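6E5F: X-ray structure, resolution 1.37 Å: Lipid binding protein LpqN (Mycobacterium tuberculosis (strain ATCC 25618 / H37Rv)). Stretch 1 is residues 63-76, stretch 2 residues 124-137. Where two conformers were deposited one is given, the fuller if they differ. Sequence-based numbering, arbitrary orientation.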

# COMPACT_ATOMS: atom_id res chain seq x y z
N ASP A 63 -2.79 -15.18 -0.65
CA ASP A 63 -3.01 -16.53 -1.15
C ASP A 63 -1.76 -17.07 -1.82
O ASP A 63 -1.37 -18.23 -1.61
N TYR A 64 -1.11 -16.24 -2.64
CA TYR A 64 0.11 -16.64 -3.32
C TYR A 64 1.19 -17.06 -2.33
O TYR A 64 1.86 -18.08 -2.52
N ILE A 65 1.35 -16.29 -1.25
CA ILE A 65 2.34 -16.63 -0.22
C ILE A 65 1.96 -17.94 0.46
O ILE A 65 2.81 -18.82 0.68
N ARG A 66 0.69 -18.09 0.82
CA ARG A 66 0.24 -19.28 1.53
C ARG A 66 0.43 -20.54 0.70
O ARG A 66 0.75 -21.61 1.24
N ASP A 67 0.25 -20.45 -0.61
CA ASP A 67 0.21 -21.62 -1.48
C ASP A 67 1.57 -22.04 -2.00
O ASP A 67 1.65 -23.00 -2.77
N ASN A 68 2.64 -21.36 -1.60
CA ASN A 68 3.97 -21.65 -2.11
C ASN A 68 4.96 -21.69 -0.95
O ASN A 68 4.64 -21.33 0.18
N HIS A 69 6.17 -22.17 -1.25
CA HIS A 69 7.24 -22.24 -0.25
C HIS A 69 7.86 -20.85 -0.11
O HIS A 69 9.00 -20.58 -0.51
N ILE A 70 7.07 -19.95 0.46
CA ILE A 70 7.45 -18.55 0.62
C ILE A 70 7.31 -18.19 2.09
O ILE A 70 6.26 -18.40 2.70
N GLN A 71 8.38 -17.66 2.66
CA GLN A 71 8.38 -17.15 4.02
C GLN A 71 8.16 -15.64 3.98
O GLN A 71 8.83 -14.93 3.23
N GLU A 72 7.21 -15.17 4.78
CA GLU A 72 6.91 -13.75 4.90
C GLU A 72 7.24 -13.29 6.31
O GLU A 72 6.77 -13.88 7.28
N THR A 73 8.03 -12.22 6.41
CA THR A 73 8.35 -11.65 7.70
C THR A 73 8.14 -10.14 7.65
O THR A 73 8.45 -9.49 6.65
N PRO A 74 7.56 -9.57 8.70
CA PRO A 74 7.35 -8.11 8.72
C PRO A 74 8.69 -7.40 8.80
O PRO A 74 9.64 -7.88 9.41
N VAL A 75 8.76 -6.23 8.18
CA VAL A 75 9.97 -5.41 8.15
C VAL A 75 9.66 -4.07 8.80
O VAL A 75 8.58 -3.51 8.60
N HIS A 76 10.62 -3.56 9.57
CA HIS A 76 10.48 -2.28 10.23
C HIS A 76 11.66 -1.40 9.89
O HIS A 76 12.72 -1.88 9.47
N ILE A 124 2.98 -0.69 4.75
CA ILE A 124 3.36 -2.00 5.28
C ILE A 124 4.52 -2.49 4.43
O ILE A 124 4.50 -2.35 3.20
N LEU A 125 5.54 -3.04 5.07
CA LEU A 125 6.68 -3.61 4.35
C LEU A 125 6.89 -5.04 4.82
O LEU A 125 6.97 -5.29 6.03
N SER A 126 6.94 -5.96 3.87
CA SER A 126 7.14 -7.37 4.14
C SER A 126 8.36 -7.86 3.37
O SER A 126 8.69 -7.34 2.30
N LYS A 127 9.01 -8.87 3.92
CA LYS A 127 10.16 -9.51 3.31
C LYS A 127 9.74 -10.92 2.93
O LYS A 127 9.30 -11.69 3.79
N LEU A 128 9.84 -11.25 1.64
CA LEU A 128 9.48 -12.56 1.13
C LEU A 128 10.74 -13.28 0.68
O LEU A 128 11.54 -12.72 -0.08
N THR A 129 10.92 -14.50 1.16
CA THR A 129 12.04 -15.33 0.75
C THR A 129 11.52 -16.70 0.33
O THR A 129 10.41 -17.10 0.70
N GLY A 130 12.33 -17.41 -0.44
CA GLY A 130 11.98 -18.74 -0.88
C GLY A 130 11.61 -18.77 -2.35
O GLY A 130 12.28 -18.15 -3.18
N ASP A 131 10.53 -19.49 -2.66
CA ASP A 131 10.11 -19.69 -4.05
C ASP A 131 9.20 -18.54 -4.48
O ASP A 131 8.01 -18.70 -4.73
N ILE A 132 9.80 -17.36 -4.57
CA ILE A 132 9.08 -16.11 -4.78
C ILE A 132 9.44 -15.56 -6.15
O ILE A 132 10.62 -15.42 -6.49
N ASP A 133 8.41 -15.24 -6.94
CA ASP A 133 8.59 -14.60 -8.24
C ASP A 133 8.07 -13.17 -8.13
O ASP A 133 6.86 -12.98 -7.92
N PRO A 134 8.92 -12.15 -8.24
CA PRO A 134 8.42 -10.78 -8.06
C PRO A 134 7.31 -10.41 -9.02
O PRO A 134 6.43 -9.62 -8.66
N ALA A 135 7.32 -10.98 -10.23
CA ALA A 135 6.27 -10.65 -11.18
C ALA A 135 4.91 -11.17 -10.72
O ALA A 135 3.88 -10.55 -11.02
N LYS A 136 4.88 -12.29 -10.00
CA LYS A 136 3.59 -12.81 -9.54
C LYS A 136 3.02 -11.96 -8.42
O LYS A 136 1.80 -11.87 -8.27
N VAL A 137 3.87 -11.32 -7.61
CA VAL A 137 3.37 -10.40 -6.60
C VAL A 137 2.57 -9.29 -7.26
O VAL A 137 1.47 -8.95 -6.82

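The apolar centre of the contact is built around Tyr64, a buried residue of the helix in the first stretch whose CA-to-CB bond points toward the second stretch. With chi1 at 173° (t) and chi2 at 62°, its ring reaches the turn after strand 124-130 and the start of the following helix. Lys136 CB lies over one ring face, 4.0 Å from the centroid and 27° off the normal, a CH-pi contact; the lysine's own m, m, m, t rotamer carries its end away. At the ring edge, Tyr64 CE2 meets Ile132 CD1 at 3.5 Å, and Val137 CG2 (t) approaches the same Tyr64 CE2 obliquely at 4.2 Å.

Ile132 (chi1 t, chi2 p) starts sideways, but its end turns inward, so that its CD1 also touches Ile70 CD1 at 3.8 Å. Ile70, in the m, t rotamer, continues the apolar patch through its CG2, 4.1 Å from Leu128 CB. Leu128, likewise m, t, in turn receives Ile65 CD1 at 3.7 Å from its CD2, which ties helix and sheet together. At the far end of the pairing, Val75 (t) points toward the second stretch: its CG1 is 3.6 Å from Leu125 CD2, and its CG2 is 3.5 Å from Lys127 CB.

Between these patches the strands run antiparallel, at 158°, and the register sorts the side chains. Glu72 with Leu128 and Pro74 with Ser126 share one face; Gln71 with Thr129 and Thr73 with Lys127 share the other. Gln71 N donates to Thr129 O at 2.9 Å, and Thr129 N donates to Gln71 O at 3.0 Å. On the Leu128 face, Glu72 CB packs 3.6 Å from Leu128 CD2, while its extended t, t chain brings OE1 to 3.3 Å from Ser126 OG, at best a weak hydrogen bond.

The polar edge begins at the tyrosine hydroxyl. Asp133 N donates to Tyr64 OH at 2.9 Å and 161°, and water 1 links Tyr64 OH (2.5 Å) to Asp131 O (2.8 Å). Asp133, with chi1 t, directs its carboxylate elsewhere: its OD1 accepts from Ala135 N at 3.0 Å, capping the helix. Nearby, water 2 accepts from His69 N at 2.9 Å and donates to Asp131 OD2 at 2.7 Å. On the Gln71 face, water 3 accepts from Gln71 NE2 at 3.2 Å, donates to Lys127 O at 3.0 Å and bonds Thr73 OG1 at 3.3 Å, and so bridges the two strands on this face.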

# COMPACT_ATOMS: atom_id res chain seq x y z
CB ASP A 63 -4.17 -16.52 -2.14
CG ASP A 63 -5.50 -16.12 -1.51
OD1 ASP A 63 -5.72 -16.44 -0.33
OD2 ASP A 63 -6.32 -15.49 -2.21
CB TYR A 64 0.59 -15.49 -4.21
CG TYR A 64 1.94 -15.69 -4.85
CD1 TYR A 64 2.16 -16.73 -5.74
CD2 TYR A 64 2.99 -14.83 -4.56
CE1 TYR A 64 3.40 -16.91 -6.32
CE2 TYR A 64 4.23 -15.01 -5.14
CZ TYR A 64 4.43 -16.05 -6.02
OH TYR A 64 5.67 -16.22 -6.59
CB ILE A 65 2.46 -15.48 0.79
CG1 ILE A 65 3.07 -14.25 0.11
CG2 ILE A 65 3.29 -15.91 1.98
CD1 ILE A 65 2.94 -12.97 0.92
CB ARG A 66 -1.24 -19.12 1.91
CG ARG A 66 -1.86 -20.32 2.60
CD ARG A 66 -3.39 -20.23 2.62
NE ARG A 66 -3.97 -20.44 1.30
CZ ARG A 66 -4.78 -19.59 0.67
NH1 ARG A 66 -5.25 -19.89 -0.53
NH2 ARG A 66 -5.15 -18.44 1.24
CB ASP A 67 -0.73 -21.36 -2.66
CG ASP A 67 -2.19 -21.26 -2.24
OD1 ASP A 67 -2.53 -21.78 -1.16
OD2 ASP A 67 -2.98 -20.66 -2.99
CB ASN A 68 4.40 -20.61 -3.16
CG ASN A 68 3.59 -20.70 -4.43
OD1 ASN A 68 3.87 -21.53 -5.30
ND2 ASN A 68 2.57 -19.85 -4.55
CB HIS A 69 8.27 -23.28 -0.65
CG HIS A 69 7.74 -24.68 -0.61
ND1 HIS A 69 8.16 -25.66 -1.48
CD2 HIS A 69 6.83 -25.27 0.21
CE1 HIS A 69 7.53 -26.79 -1.21
NE2 HIS A 69 6.72 -26.57 -0.19
CB ILE A 70 6.56 -17.62 -0.23
CG1 ILE A 70 6.73 -17.95 -1.72
CG2 ILE A 70 6.92 -16.17 0.05
CD1 ILE A 70 5.73 -17.25 -2.62
CB GLN A 71 9.71 -17.46 4.70
CG GLN A 71 9.81 -16.98 6.12
CD GLN A 71 11.17 -17.24 6.70
OE1 GLN A 71 11.37 -18.18 7.46
NE2 GLN A 71 12.14 -16.39 6.33
CB GLU A 72 5.43 -13.47 4.60
CG GLU A 72 5.04 -12.02 4.80
CD GLU A 72 3.57 -11.77 4.56
OE1 GLU A 72 3.21 -10.64 4.18
OE2 GLU A 72 2.77 -12.71 4.75
CB THR A 73 9.79 -11.98 8.13
OG1 THR A 73 10.72 -11.42 7.19
CG2 THR A 73 9.99 -13.49 8.21
CB PRO A 74 6.52 -7.89 9.98
CG PRO A 74 6.89 -9.00 10.87
CD PRO A 74 7.14 -10.19 9.98
CB VAL A 75 10.46 -5.21 6.70
CG1 VAL A 75 11.75 -4.41 6.69
CG2 VAL A 75 10.63 -6.54 6.00
CB HIS A 76 10.32 -2.46 11.74
CG HIS A 76 9.16 -3.34 12.11
ND1 HIS A 76 7.85 -2.92 12.01
CD2 HIS A 76 9.12 -4.62 12.53
CE1 HIS A 76 7.05 -3.90 12.38
NE2 HIS A 76 7.79 -4.94 12.70
CB ILE A 124 2.19 -3.00 5.17
CG1 ILE A 124 0.93 -2.44 5.84
CG2 ILE A 124 2.57 -4.32 5.79
CD1 ILE A 124 -0.35 -2.98 5.25
CB LEU A 125 7.95 -2.78 4.57
CG LEU A 125 9.18 -3.21 3.75
CD1 LEU A 125 8.90 -3.14 2.25
CD2 LEU A 125 10.38 -2.35 4.11
CB SER A 126 5.92 -8.20 3.72
OG SER A 126 4.73 -7.70 4.32
CB LYS A 127 11.33 -9.56 4.29
CG LYS A 127 12.59 -10.20 3.73
CD LYS A 127 13.69 -10.22 4.79
CE LYS A 127 15.00 -10.74 4.25
NZ LYS A 127 16.05 -10.75 5.31
CB LEU A 128 8.51 -12.43 -0.05
CG LEU A 128 7.24 -11.62 0.23
CD1 LEU A 128 6.33 -11.64 -1.00
CD2 LEU A 128 6.51 -12.14 1.44
CB THR A 129 13.08 -15.49 1.87
OG1 THR A 129 12.43 -15.97 3.06
CG2 THR A 129 13.75 -14.16 2.16
CB ASP A 131 9.41 -21.04 -4.18
CG ASP A 131 9.18 -21.44 -5.63
OD1 ASP A 131 9.85 -20.88 -6.51
OD2 ASP A 131 8.33 -22.33 -5.87
CB ILE A 132 9.39 -15.10 -3.65
CG1 ILE A 132 8.65 -13.78 -3.88
CG2 ILE A 132 10.88 -14.86 -3.53
CD1 ILE A 132 7.19 -13.87 -3.61
CB ASP A 133 7.82 -15.37 -9.31
CG ASP A 133 7.93 -14.74 -10.69
OD1 ASP A 133 8.51 -13.64 -10.82
OD2 ASP A 133 7.43 -15.35 -11.66
CB PRO A 134 9.68 -9.91 -8.26
CG PRO A 134 10.66 -10.79 -8.97
CD PRO A 134 10.37 -12.19 -8.52
CB ALA A 135 6.61 -11.22 -12.56
CB LYS A 136 3.72 -14.27 -9.10
CG LYS A 136 4.12 -15.24 -10.22
CD LYS A 136 3.09 -15.30 -11.36
CE LYS A 136 1.95 -16.25 -11.05
NZ LYS A 136 1.07 -16.46 -12.24
CB VAL A 137 4.52 -9.85 -5.74
CG1 VAL A 137 4.00 -8.81 -4.74
CG2 VAL A 137 5.23 -10.97 -5.02
O HOH W 1 6.39 -18.57 -6.95
O HOH W 2 6.57 -23.13 -3.93
O HOH W 3 11.17 -13.70 4.87
O HOH W 4 5.76 -3.18 8.03